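Local structure of glutamate racemase (Francisella tularensis subsp. tularensis, 3OUT) at residues 71-76 with 93-98; 79-84 with 98-103; 105-110 with 203-208. The protein is an alpha/beta enzyme of the Asp/Glu/hydantoin racemase family, modelled here with D-glutamic acid in its pocket. All coordinates share one frame; numbering follows the deposited sequence.

The three contacts follow the chain as it passes from one parallel sheet to the other. Contact 1 pairs strands 72-75 and 97-99 in the six-stranded sheet. Contact 2, centred about 11 Å away, uses strand 97-99 and sets its end, together with the start of helix 100-106, against helix 78-92; contacts 1 and 2 touch, share I98 and have segments that alternate along the chain. Contact 3 follows both, about 13 Å from contact 2 and 21 Å from contact 1, centre to centre, where the chain just after helix 100-106 meets strand 203-205 of the four-stranded sheet. Helix 100-106 therefore bridges the sheets, and D-glutamic acid sits close to this junction, hydrogen-bonded by T79 of contact 2.

Contact 1. Residues 71-76 with 93-98; sequences KAIIIA and KAIPVI
I73 and I98 meet backbone to backbone: I98 N donates to I73 O at 2.9 Å, nearly straight (169°) and in the carbonyl plane. I73 N also points to the strand of I98 and donates to P96 O at 2.9 Å, and one step along I75 N donates to I98 O at 2.8 Å. I73 and I98 each use both their N-H and their C=O across this parallel pair, and V97 CA adds a C-H contact to I73 O at 3.3 Å. The sheet then sorts the side chains. I73 and V97 share one face, with I73 CB 4.2 Å from V97 CG2; I74 and I98 share the opposite one, where I74 CD1 lies 4.3 Å from I98 CG2. V97 turns CG1 anti to its backbone N (chi1 179°), which brings that methyl to 3.8 Å from I75 CD1. Ahead of V97, I95 lays CG2 against A72 CA at 3.7 Å. Helix 78-92 touches I75 and V97, while helix 208-221 touches I74 and P96. This is a beta-alpha-beta unit: helix 78-92 connects two neighbouring parallel strands, and 97-99 is the edge strand of the six-stranded sheet within this chain.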
ATOM      1  N   LYS B  71     -19.584  15.895  -3.541  1.00  9.15           N
ATOM      2  CA  LYS B  71     -20.929  16.096  -2.919  1.00 10.10           C
ATOM      3  C   LYS B  71     -21.723  14.807  -2.701  1.00  9.83           C
ATOM      4  O   LYS B  71     -22.700  14.785  -1.944  1.00 10.28           O
ATOM      5  CB  LYS B  71     -21.803  17.070  -3.718  1.00 11.02           C
ATOM      6  CG  LYS B  71     -22.079  16.648  -5.122  1.00 11.49           C
ATOM      7  CD  LYS B  71     -22.853  17.773  -5.862  1.00 11.79           C
ATOM      8  CE  LYS B  71     -23.056  17.439  -7.277  1.00 12.40           C
ATOM      9  NZ  LYS B  71     -23.811  18.611  -7.964  1.00 11.21           N
ATOM     10  N   ALA B  72     -21.284  13.736  -3.361  1.00  8.02           N
ATOM     11  CA  ALA B  72     -21.930  12.431  -3.296  1.00  8.20           C
ATOM     12  C   ALA B  72     -20.934  11.396  -3.815  1.00  7.94           C
ATOM     13  O   ALA B  72     -20.070  11.704  -4.624  1.00  9.29           O
ATOM     14  CB  ALA B  72     -23.229  12.370  -4.159  1.00  8.30           C
ATOM     15  N   ILE B  73     -21.092  10.186  -3.336  1.00  9.13           N
ATOM     16  CA  ILE B  73     -20.316   9.028  -3.780  1.00  9.16           C
ATOM     17  C   ILE B  73     -21.252   7.976  -4.334  1.00  8.63           C
ATOM     18  O   ILE B  73     -22.246   7.689  -3.733  1.00  9.33           O
ATOM     19  CB  ILE B  73     -19.495   8.465  -2.625  1.00  9.77           C
ATOM     20  CG1 ILE B  73     -18.374   9.443  -2.272  1.00 11.32           C
ATOM     21  CG2 ILE B  73     -18.872   7.076  -2.993  1.00 11.34           C
ATOM     22  CD1 ILE B  73     -17.727   9.202  -0.924  1.00 13.92           C
ATOM     23  N   ILE B  74     -20.890   7.386  -5.474  1.00  8.86           N
ATOM     24  CA  ILE B  74     -21.496   6.163  -5.919  1.00  9.15           C
ATOM     25  C   ILE B  74     -20.436   5.069  -5.926  1.00  9.32           C
ATOM     26  O   ILE B  74     -19.391   5.209  -6.583  1.00  9.38           O
ATOM     27  CB  ILE B  74     -22.174   6.319  -7.301  1.00  9.34           C
ATOM     28  CG1 ILE B  74     -22.629   4.972  -7.888  1.00 12.54           C
ATOM     29  CG2 ILE B  74     -21.283   7.045  -8.293  1.00 11.98           C
ATOM     30  CD1 ILE B  74     -23.812   5.210  -8.905  1.00 16.22           C
ATOM     31  N   ILE B  75     -20.705   3.994  -5.208  1.00  7.86           N
ATOM     32  CA  ILE B  75     -19.800   2.808  -5.242  1.00  7.98           C
ATOM     33  C   ILE B  75     -20.207   1.946  -6.432  1.00  8.88           C
ATOM     34  O   ILE B  75     -21.275   1.318  -6.447  1.00  9.76           O
ATOM     35  CB  ILE B  75     -19.868   2.011  -3.958  1.00  7.94           C
ATOM     36  CG1 ILE B  75     -19.630   2.921  -2.741  1.00  7.08           C
ATOM     37  CG2 ILE B  75     -18.882   0.817  -4.048  1.00  8.95           C
ATOM     38  CD1 ILE B  75     -19.637   2.149  -1.374  1.00  9.06           C
ATOM     39  N   ALA B  76     -19.382   2.001  -7.464  1.00  8.92           N
ATOM     40  CA  ALA B  76     -19.620   1.318  -8.759  1.00  8.65           C
ATOM     41  C   ALA B  76     -19.359  -0.183  -8.712  1.00  9.38           C
ATOM     42  O   ALA B  76     -19.905  -0.968  -9.544  1.00 10.97           O
ATOM     43  CB  ALA B  76     -18.768   1.966  -9.847  1.00 10.18           C
ATOM     44  N   LYS B  93     -19.499  10.361   6.255  1.00 14.23           N
ATOM     45  CA  LYS B  93     -20.296  11.113   7.240  1.00 15.39           C
ATOM     46  C   LYS B  93     -21.528  11.649   6.541  1.00 14.59           C
ATOM     47  O   LYS B  93     -22.333  10.856   6.092  1.00 15.85           O
ATOM     48  CB  LYS B  93     -19.457  12.190   7.934  1.00 15.77           C
ATOM     49  CG  LYS B  93     -18.422  11.602   8.907  1.00 19.54           C
ATOM     50  CD  LYS B  93     -17.413  12.638   9.339  1.00 24.11           C
ATOM     51  CE  LYS B  93     -16.475  12.079  10.403  1.00 27.91           C
ATOM     52  NZ  LYS B  93     -15.891  10.768   9.967  1.00 31.70           N
ATOM     53  N   ALA B  94     -21.662  12.970   6.404  1.00 15.15           N
ATOM     54  CA  ALA B  94     -22.900  13.563   5.850  1.00 15.49           C
ATOM     55  C   ALA B  94     -22.994  13.508   4.324  1.00 14.99           C
ATOM     56  O   ALA B  94     -24.025  13.860   3.729  1.00 16.19           O
ATOM     57  CB  ALA B  94     -23.083  15.024   6.339  1.00 16.25           C
ATOM     58  N   ILE B  95     -21.932  13.048   3.668  1.00 12.29           N
ATOM     59  CA  ILE B  95     -21.948  12.870   2.205  1.00 12.00           C
ATOM     60  C   ILE B  95     -22.691  11.588   1.850  1.00 11.36           C
ATOM     61  O   ILE B  95     -22.355  10.536   2.355  1.00 11.41           O
ATOM     62  CB  ILE B  95     -20.485  12.835   1.653  1.00 12.00           C
ATOM     63  CG1 ILE B  95     -19.788  14.181   1.938  1.00 13.31           C
ATOM     64  CG2 ILE B  95     -20.456  12.476   0.122  1.00 13.28           C
ATOM     65  CD1 ILE B  95     -20.470  15.387   1.342  1.00 15.58           C
ATOM     66  N   PRO B  96     -23.703  11.662   0.991  1.00 11.46           N
ATOM     67  CA  PRO B  96     -24.451  10.463   0.682  1.00 12.26           C
ATOM     68  C   PRO B  96     -23.682   9.483  -0.190  1.00 11.93           C
ATOM     69  O   PRO B  96     -22.946   9.898  -1.073  1.00 11.26           O
ATOM     70  CB  PRO B  96     -25.664  10.978  -0.082  1.00 12.46           C
ATOM     71  CG  PRO B  96     -25.271  12.239  -0.657  1.00 13.02           C
ATOM     72  CD  PRO B  96     -24.274  12.844   0.336  1.00 11.33           C
ATOM     73  N   VAL B  97     -23.924   8.199   0.063  1.00 13.02           N
ATOM     74  CA  VAL B  97     -23.311   7.099  -0.658  1.00 11.93           C
ATOM     75  C   VAL B  97     -24.402   6.223  -1.250  1.00 12.63           C
ATOM     76  O   VAL B  97     -25.261   5.685  -0.514  1.00 13.13           O
ATOM     77  CB  VAL B  97     -22.421   6.251   0.289  1.00 11.61           C
ATOM     78  CG1 VAL B  97     -21.809   5.088  -0.460  1.00 13.23           C
ATOM     79  CG2 VAL B  97     -21.357   7.122   0.950  1.00 11.69           C
ATOM     80  N   ILE B  98     -24.366   6.071  -2.570  1.00 10.01           N
ATOM     81  CA  ILE B  98     -25.245   5.199  -3.317  1.00 11.06           C
ATOM     82  C   ILE B  98     -24.404   3.993  -3.704  1.00 10.67           C
ATOM     83  O   ILE B  98     -23.234   4.150  -4.000  1.00 10.42           O
ATOM     84  CB  ILE B  98     -25.720   5.902  -4.615  1.00 11.48           C
ATOM     85  CG1 ILE B  98     -26.575   7.160  -4.335  1.00 15.75           C
ATOM     86  CG2 ILE B  98     -26.427   4.936  -5.543  1.00 12.64           C
ATOM     87  CD1 ILE B  98     -27.816   6.868  -3.602  1.00 19.04           C
TER

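Contact 2. Residues 79-84 with 98-103; sequences TISAIA and IDVITA. With DGL (D-glutamic acid), chain E.
D99 comes up to S81 with its CB, which lies 3.4 Å from S81 OG. That hydroxyl is already hydrogen-bonded to C77 O, just ahead of helix 78-92, so it meets D99 as a packing partner. The carboxylate of D99 is occupied with the next turn of its own chain. As N-cap of helix 100-106, it takes T102 N on OD2 at 2.9 Å, the bond straight (165°) but arriving from above the carboxylate plane; T102 OG1 donates to D99 OD1 at 2.6 Å on the syn side. Two bonds from one residue, one to each oxygen, fix how the group is turned, and K85 adds a long, weak ion pair to OD1. V100 follows, with CG2 3.6 Å from S81 OG, so the serine oxygen is packed by D99 and V100 together. I101 carries the rest: its CG1 lies 3.8 Å from S81 CB, and with CD1 anti to CA (chi2 -176°) the chain extends to the backbone of the facing helix, CD1 standing 3.5 Å from A82 N and 3.7 Å from A82 CB. Three residues before A82, T79 turns to the ligand. Its OG1 donates to OE1 of D-glutamic acid at 2.7 Å, its N adds a weak bond to the same oxygen, and T119 and T122 hold the hydroxyl further. OE1 lies near the N-terminal end of helix 78-92, whose positive dipole end would be expected to favour negative charge there. The contact is buried: helices 51-67 and 120-125 touch 79-84, while helix 208-221 touches I98, V100 and A103.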
ATOM      1  N   THR B  79     -18.103  -5.602  -5.358  1.00  7.11           N
ATOM      2  CA  THR B  79     -17.258  -6.239  -4.347  1.00  6.98           C
ATOM      3  C   THR B  79     -17.062  -5.262  -3.184  1.00  6.81           C
ATOM      4  O   THR B  79     -17.273  -5.624  -2.037  1.00  6.70           O
ATOM      5  CB  THR B  79     -15.877  -6.717  -4.941  1.00  6.46           C
ATOM      6  OG1 THR B  79     -16.110  -7.614  -6.030  1.00  7.09           O
ATOM      7  CG2 THR B  79     -15.012  -7.335  -3.857  1.00  7.62           C
ATOM      8  N   ILE B  80     -16.722  -4.007  -3.470  1.00  6.80           N
ATOM      9  CA  ILE B  80     -16.650  -2.977  -2.408  1.00  6.67           C
ATOM     10  C   ILE B  80     -18.024  -2.760  -1.761  1.00  7.39           C
ATOM     11  O   ILE B  80     -18.130  -2.691  -0.540  1.00  7.47           O
ATOM     12  CB  ILE B  80     -16.087  -1.644  -2.956  1.00  6.84           C
ATOM     13  CG1 ILE B  80     -14.658  -1.848  -3.471  1.00  8.37           C
ATOM     14  CG2 ILE B  80     -16.095  -0.538  -1.855  1.00  8.72           C
ATOM     15  CD1 ILE B  80     -14.068  -0.621  -4.246  1.00  9.26           C
ATOM     16  N   SER B  81     -19.073  -2.691  -2.572  1.00  6.62           N
ATOM     17  CA  SER B  81     -20.432  -2.529  -1.989  1.00  7.53           C
ATOM     18  C   SER B  81     -20.821  -3.657  -1.036  1.00  8.26           C
ATOM     19  O   SER B  81     -21.484  -3.442  -0.024  1.00  8.59           O
ATOM     20  CB  SER B  81     -21.467  -2.478  -3.103  1.00  7.48           C
ATOM     21  OG  SER B  81     -21.293  -1.320  -3.960  1.00  7.89           O
ATOM     22  N   ALA B  82     -20.475  -4.874  -1.399  1.00  8.36           N
ATOM     23  CA  ALA B  82     -20.794  -6.047  -0.612  1.00  8.86           C
ATOM     24  C   ALA B  82     -20.129  -6.068   0.765  1.00  9.45           C
ATOM     25  O   ALA B  82     -20.692  -6.554   1.768  1.00  9.51           O
ATOM     26  CB  ALA B  82     -20.342  -7.302  -1.366  1.00  8.36           C
ATOM     27  N   ILE B  83     -18.883  -5.596   0.792  1.00  8.47           N
ATOM     28  CA  ILE B  83     -17.985  -5.838   1.918  1.00  8.44           C
ATOM     29  C   ILE B  83     -17.628  -4.602   2.718  1.00  8.71           C
ATOM     30  O   ILE B  83     -17.385  -4.727   3.924  1.00 10.86           O
ATOM     31  CB  ILE B  83     -16.711  -6.596   1.429  1.00  8.32           C
ATOM     32  CG1 ILE B  83     -17.118  -8.025   1.063  1.00  6.81           C
ATOM     33  CG2 ILE B  83     -15.542  -6.533   2.431  1.00  9.01           C
ATOM     34  CD1 ILE B  83     -16.179  -8.751   0.064  1.00  9.52           C
ATOM     35  N   ALA B  84     -17.623  -3.429   2.075  1.00  9.18           N
ATOM     36  CA  ALA B  84     -17.116  -2.193   2.674  1.00  8.14           C
ATOM     37  C   ALA B  84     -18.041  -1.020   2.627  1.00  8.52           C
ATOM     38  O   ALA B  84     -17.622   0.104   2.941  1.00  9.08           O
ATOM     39  CB  ALA B  84     -15.726  -1.818   2.025  1.00  9.11           C
ATOM     40  N   ILE B  98     -24.366   6.071  -2.570  1.00 10.01           N
ATOM     41  CA  ILE B  98     -25.245   5.199  -3.317  1.00 11.06           C
ATOM     42  C   ILE B  98     -24.404   3.993  -3.704  1.00 10.67           C
ATOM     43  O   ILE B  98     -23.234   4.150  -4.000  1.00 10.42           O
ATOM     44  CB  ILE B  98     -25.720   5.902  -4.615  1.00 11.48           C
ATOM     45  CG1 ILE B  98     -26.575   7.160  -4.335  1.00 15.75           C
ATOM     46  CG2 ILE B  98     -26.427   4.936  -5.543  1.00 12.64           C
ATOM     47  CD1 ILE B  98     -27.816   6.868  -3.602  1.00 19.04           C
ATOM     48  N   ASP B  99     -24.967   2.799  -3.726  1.00  9.32           N
ATOM     49  CA  ASP B  99     -24.167   1.584  -4.078  1.00  9.22           C
ATOM     50  C   ASP B  99     -24.907   0.690  -5.055  1.00  9.08           C
ATOM     51  O   ASP B  99     -26.143   0.668  -5.087  1.00  8.91           O
ATOM     52  CB  ASP B  99     -23.748   0.788  -2.853  1.00  9.95           C
ATOM     53  CG  ASP B  99     -24.876   0.044  -2.237  1.00 11.04           C
ATOM     54  OD1 ASP B  99     -25.679   0.669  -1.494  1.00 11.25           O
ATOM     55  OD2 ASP B  99     -25.014  -1.151  -2.547  1.00 10.60           O
ATOM     56  N   VAL B 100     -24.154  -0.049  -5.862  1.00  8.89           N
ATOM     57  CA  VAL B 100     -24.748  -0.858  -6.934  1.00  8.48           C
ATOM     58  C   VAL B 100     -25.536  -2.062  -6.437  1.00  8.41           C
ATOM     59  O   VAL B 100     -26.433  -2.512  -7.141  1.00  9.50           O
ATOM     60  CB  VAL B 100     -23.717  -1.344  -7.985  1.00  9.14           C
ATOM     61  CG1 VAL B 100     -23.312  -0.205  -8.897  1.00 11.97           C
ATOM     62  CG2 VAL B 100     -22.417  -2.027  -7.340  1.00  8.71           C
ATOM     63  N   ILE B 101     -25.246  -2.603  -5.248  1.00  8.09           N
ATOM     64  CA  ILE B 101     -26.025  -3.717  -4.738  1.00  8.32           C
ATOM     65  C   ILE B 101     -27.424  -3.235  -4.363  1.00  8.13           C
ATOM     66  O   ILE B 101     -28.406  -3.901  -4.697  1.00  8.85           O
ATOM     67  CB  ILE B 101     -25.320  -4.456  -3.589  1.00  7.56           C
ATOM     68  CG1 ILE B 101     -24.030  -5.105  -4.108  1.00 10.04           C
ATOM     69  CG2 ILE B 101     -26.240  -5.504  -2.943  1.00  8.81           C
ATOM     70  CD1 ILE B 101     -23.295  -5.939  -3.082  1.00  7.84           C
ATOM     71  N   THR B 102     -27.514  -2.079  -3.704  1.00  8.12           N
ATOM     72  CA  THR B 102     -28.852  -1.478  -3.443  1.00  8.16           C
ATOM     73  C   THR B 102     -29.641  -1.314  -4.730  1.00  9.02           C
ATOM     74  O   THR B 102     -30.850  -1.597  -4.773  1.00  9.88           O
ATOM     75  CB  THR B 102     -28.703  -0.129  -2.686  1.00  8.86           C
ATOM     76  OG1 THR B 102     -28.029  -0.374  -1.442  1.00 10.32           O
ATOM     77  CG2 THR B 102     -30.052   0.534  -2.437  1.00 10.92           C
ATOM     78  N   ALA B 103     -28.984  -0.863  -5.773  1.00  8.67           N
ATOM     79  CA  ALA B 103     -29.611  -0.737  -7.093  1.00  9.52           C
ATOM     80  C   ALA B 103     -30.101  -2.078  -7.633  1.00  9.80           C
ATOM     81  O   ALA B 103     -31.236  -2.199  -8.096  1.00 11.34           O
ATOM     82  CB  ALA B 103     -28.634  -0.082  -8.086  1.00  9.70           C
TER
HETATM   83  N   DGL E 266     -13.130  -4.701 -10.471  1.00  6.60           N
HETATM   84  CA  DGL E 266     -13.491  -6.099 -10.045  1.00  7.79           C
HETATM   85  C   DGL E 266     -12.402  -6.690  -9.196  1.00  8.08           C
HETATM   86  O   DGL E 266     -11.561  -5.926  -8.670  1.00  8.77           O
HETATM   87  CB  DGL E 266     -14.772  -6.183  -9.223  1.00  6.90           C
HETATM   88  CG  DGL E 266     -16.003  -5.520  -9.857  1.00  8.25           C
HETATM   89  CD  DGL E 266     -17.319  -5.836  -9.175  1.00  9.06           C
HETATM   90  OE1 DGL E 266     -17.360  -6.710  -8.289  1.00  8.14           O
HETATM   91  OE2 DGL E 266     -18.340  -5.213  -9.581  1.00  8.78           O
HETATM   92  OXT DGL E 266     -12.384  -7.922  -8.960  1.00  8.46           O

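Contact 3. Residues 105-110 with 203-208; sequences VSLVDN and KLIDPS
L107 and V108 both lean on I205, joining the chain just beyond helix 100-106 to strand 203-205, the edge strand, within this chain, of a four-stranded parallel sheet of an alpha/beta fold. The contact across the segments is apolar. L107 CD1 sits 3.7 Å from I205 CG2, and L107 CB is 3.9 Å from that same methyl, so CG2 is met by two carbons of the leucine. With CD1 anti to CA (chi2 170°), the leucine also extends toward P207, just ahead of helix 208-221, where CD1 lies 4.2 Å from P207 CA. V108 takes the other branch of I205: its CG1 is 3.9 Å from I205 CG1. Both pairs of side chains cross obliquely. V108 also touches I183, and I205 touches A181, so the neighbouring strand 181-184 continues this apolar patch.

Backbone bonds hold each partner in place. V108 N reaches V105 O at 3.1 Å, keeping the turn after the helix compact, and strand 203-205 is tied to L182 and L184 by backbone bonds from K203 and I205. A polar cap within 203-208 forms an Asx turn ahead of helix 208-221. D206 OD1 accepts S208 N at 3.1 Å (170°) and S208 OG at 3.0 Å, both donors arriving from the same face of the carboxylate, about 40° above its plane.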
ATOM      1  N   VAL B 105     -30.825  -4.827  -5.983  1.00  8.96           N
ATOM      2  CA  VAL B 105     -31.888  -5.370  -5.135  1.00  9.40           C
ATOM      3  C   VAL B 105     -33.203  -4.720  -5.540  1.00 10.49           C
ATOM      4  O   VAL B 105     -34.252  -5.392  -5.627  1.00 12.08           O
ATOM      5  CB  VAL B 105     -31.578  -5.130  -3.655  1.00  9.37           C
ATOM      6  CG1 VAL B 105     -32.826  -5.458  -2.752  1.00  8.97           C
ATOM      7  CG2 VAL B 105     -30.366  -5.980  -3.273  1.00 10.80           C
ATOM      8  N   SER B 106     -33.143  -3.404  -5.792  1.00 12.23           N
ATOM      9  CA  SER B 106     -34.346  -2.644  -6.148  1.00 11.67           C
ATOM     10  C   SER B 106     -35.003  -3.170  -7.452  1.00 13.15           C
ATOM     11  O   SER B 106     -36.180  -2.932  -7.698  1.00 13.99           O
ATOM     12  CB  SER B 106     -34.043  -1.140  -6.244  1.00 13.05           C
ATOM     13  OG  SER B 106     -33.439  -0.791  -7.480  1.00 10.34           O
ATOM     14  N   LEU B 107     -34.246  -3.853  -8.280  1.00 11.88           N
ATOM     15  CA  LEU B 107     -34.758  -4.376  -9.542  1.00 11.93           C
ATOM     16  C   LEU B 107     -35.319  -5.784  -9.501  1.00 12.85           C
ATOM     17  O   LEU B 107     -35.869  -6.229 -10.514  1.00 14.89           O
ATOM     18  CB  LEU B 107     -33.640  -4.270 -10.607  1.00 11.99           C
ATOM     19  CG  LEU B 107     -33.183  -2.838 -10.954  1.00 12.49           C
ATOM     20  CD1 LEU B 107     -31.917  -2.874 -11.816  1.00 12.51           C
ATOM     21  CD2 LEU B 107     -34.240  -2.073 -11.719  1.00 16.56           C
ATOM     22  N   VAL B 108     -35.251  -6.481  -8.365  1.00 11.38           N
ATOM     23  CA  VAL B 108     -35.653  -7.884  -8.253  1.00 11.48           C
ATOM     24  C   VAL B 108     -36.564  -8.173  -7.056  1.00 13.19           C
ATOM     25  O   VAL B 108     -36.934  -9.336  -6.841  1.00 14.14           O
ATOM     26  CB  VAL B 108     -34.444  -8.838  -8.191  1.00 11.75           C
ATOM     27  CG1 VAL B 108     -33.549  -8.666  -9.425  1.00 11.54           C
ATOM     28  CG2 VAL B 108     -33.618  -8.649  -6.896  1.00 11.43           C
ATOM     29  N   ASP B 109     -36.868  -7.156  -6.246  1.00 14.97           N
ATOM     30  CA  ASP B 109     -37.447  -7.457  -4.927  1.00 15.73           C
ATOM     31  C   ASP B 109     -38.955  -7.758  -4.990  1.00 17.35           C
ATOM     32  O   ASP B 109     -39.547  -8.043  -3.935  1.00 17.10           O
ATOM     33  CB  ASP B 109     -37.079  -6.407  -3.865  1.00 16.61           C
ATOM     34  CG  ASP B 109     -37.535  -5.016  -4.219  1.00 19.45           C
ATOM     35  OD1 ASP B 109     -38.283  -4.827  -5.217  1.00 20.35           O
ATOM     36  OD2 ASP B 109     -37.138  -4.077  -3.488  1.00 24.01           O
ATOM     37  N   ASN B 110     -39.534  -7.763  -6.199  1.00 16.81           N
ATOM     38  CA  ASN B 110     -40.872  -8.340  -6.419  1.00 18.71           C
ATOM     39  C   ASN B 110     -40.911  -9.716  -7.088  1.00 17.95           C
ATOM     40  O   ASN B 110     -41.992 -10.229  -7.383  1.00 18.92           O
ATOM     41  CB  ASN B 110     -41.761  -7.351  -7.163  1.00 20.31           C
ATOM     42  CG  ASN B 110     -42.063  -6.110  -6.315  1.00 25.14           C
ATOM     43  OD1 ASN B 110     -42.471  -6.224  -5.149  1.00 29.59           O
ATOM     44  ND2 ASN B 110     -41.821  -4.925  -6.883  1.00 28.13           N
ATOM     45  N   LYS B 203     -34.226 -13.190 -17.834  1.00 17.86           N
ATOM     46  CA  LYS B 203     -34.021 -11.755 -17.767  1.00 18.20           C
ATOM     47  C   LYS B 203     -32.686 -11.473 -17.058  1.00 16.03           C
ATOM     48  O   LYS B 203     -32.479 -11.965 -15.966  1.00 15.11           O
ATOM     49  CB  LYS B 203     -35.173 -11.090 -17.014  1.00 19.92           C
ATOM     50  CG  LYS B 203     -35.049  -9.574 -16.769  1.00 23.66           C
ATOM     51  CD  LYS B 203     -36.397  -8.934 -16.294  1.00 28.22           C
ATOM     52  CE  LYS B 203     -36.589  -8.840 -14.729  1.00 32.46           C
ATOM     53  NZ  LYS B 203     -38.034  -8.664 -14.210  1.00 31.18           N
ATOM     54  N   LEU B 204     -31.810 -10.719 -17.713  1.00 15.03           N
ATOM     55  CA  LEU B 204     -30.527 -10.335 -17.092  1.00 14.10           C
ATOM     56  C   LEU B 204     -30.615  -8.929 -16.510  1.00 14.66           C
ATOM     57  O   LEU B 204     -31.015  -7.981 -17.194  1.00 16.00           O
ATOM     58  CB  LEU B 204     -29.378 -10.455 -18.103  1.00 14.48           C
ATOM     59  CG  LEU B 204     -29.284 -11.792 -18.848  1.00 13.91           C
ATOM     60  CD1 LEU B 204     -28.108 -11.792 -19.880  1.00 16.13           C
ATOM     61  CD2 LEU B 204     -29.148 -12.964 -17.926  1.00 12.49           C
ATOM     62  N   ILE B 205     -30.207  -8.774 -15.246  1.00 12.59           N
ATOM     63  CA  ILE B 205     -30.318  -7.524 -14.541  1.00 13.61           C
ATOM     64  C   ILE B 205     -28.934  -6.874 -14.423  1.00 13.43           C
ATOM     65  O   ILE B 205     -28.022  -7.438 -13.814  1.00 12.59           O
ATOM     66  CB  ILE B 205     -30.872  -7.733 -13.111  1.00 13.80           C
ATOM     67  CG1 ILE B 205     -32.223  -8.449 -13.113  1.00 17.69           C
ATOM     68  CG2 ILE B 205     -30.906  -6.404 -12.292  1.00 13.49           C
ATOM     69  CD1 ILE B 205     -33.285  -7.720 -13.810  1.00 16.60           C
ATOM     70  N   ASP B 206     -28.805  -5.672 -14.987  1.00 13.98           N
ATOM     71  CA  ASP B 206     -27.554  -4.916 -14.908  1.00 13.31           C
ATOM     72  C   ASP B 206     -27.867  -3.683 -14.089  1.00 14.25           C
ATOM     73  O   ASP B 206     -28.549  -2.796 -14.592  1.00 15.48           O
ATOM     74  CB  ASP B 206     -27.094  -4.521 -16.314  1.00 13.53           C
ATOM     75  CG  ASP B 206     -25.908  -3.567 -16.311  1.00 14.18           C
ATOM     76  OD1 ASP B 206     -25.439  -3.189 -15.208  1.00 13.15           O
ATOM     77  OD2 ASP B 206     -25.383  -3.273 -17.435  1.00 15.62           O
ATOM     78  N   PRO B 207     -27.346  -3.600 -12.866  1.00 14.28           N
ATOM     79  CA  PRO B 207     -27.766  -2.533 -11.964  1.00 15.13           C
ATOM     80  C   PRO B 207     -27.062  -1.191 -12.146  1.00 12.98           C
ATOM     81  O   PRO B 207     -27.379  -0.258 -11.427  1.00 12.80           O
ATOM     82  CB  PRO B 207     -27.423  -3.108 -10.610  1.00 15.39           C
ATOM     83  CG  PRO B 207     -26.224  -3.885 -10.842  1.00 16.70           C
ATOM     84  CD  PRO B 207     -26.478  -4.565 -12.173  1.00 15.27           C
ATOM     85  N   SER B 208     -26.092  -1.067 -13.052  1.00 12.31           N
ATOM     86  CA  SER B 208     -25.350   0.216 -13.154  1.00 13.11           C
ATOM     87  C   SER B 208     -26.164   1.446 -13.447  1.00 11.94           C
ATOM     88  O   SER B 208     -25.962   2.485 -12.817  1.00 11.23           O
ATOM     89  CB  SER B 208     -24.198   0.133 -14.157  1.00 14.96           C
ATOM     90  OG  SER B 208     -24.644  -0.322 -15.401  1.00 22.49           O
TER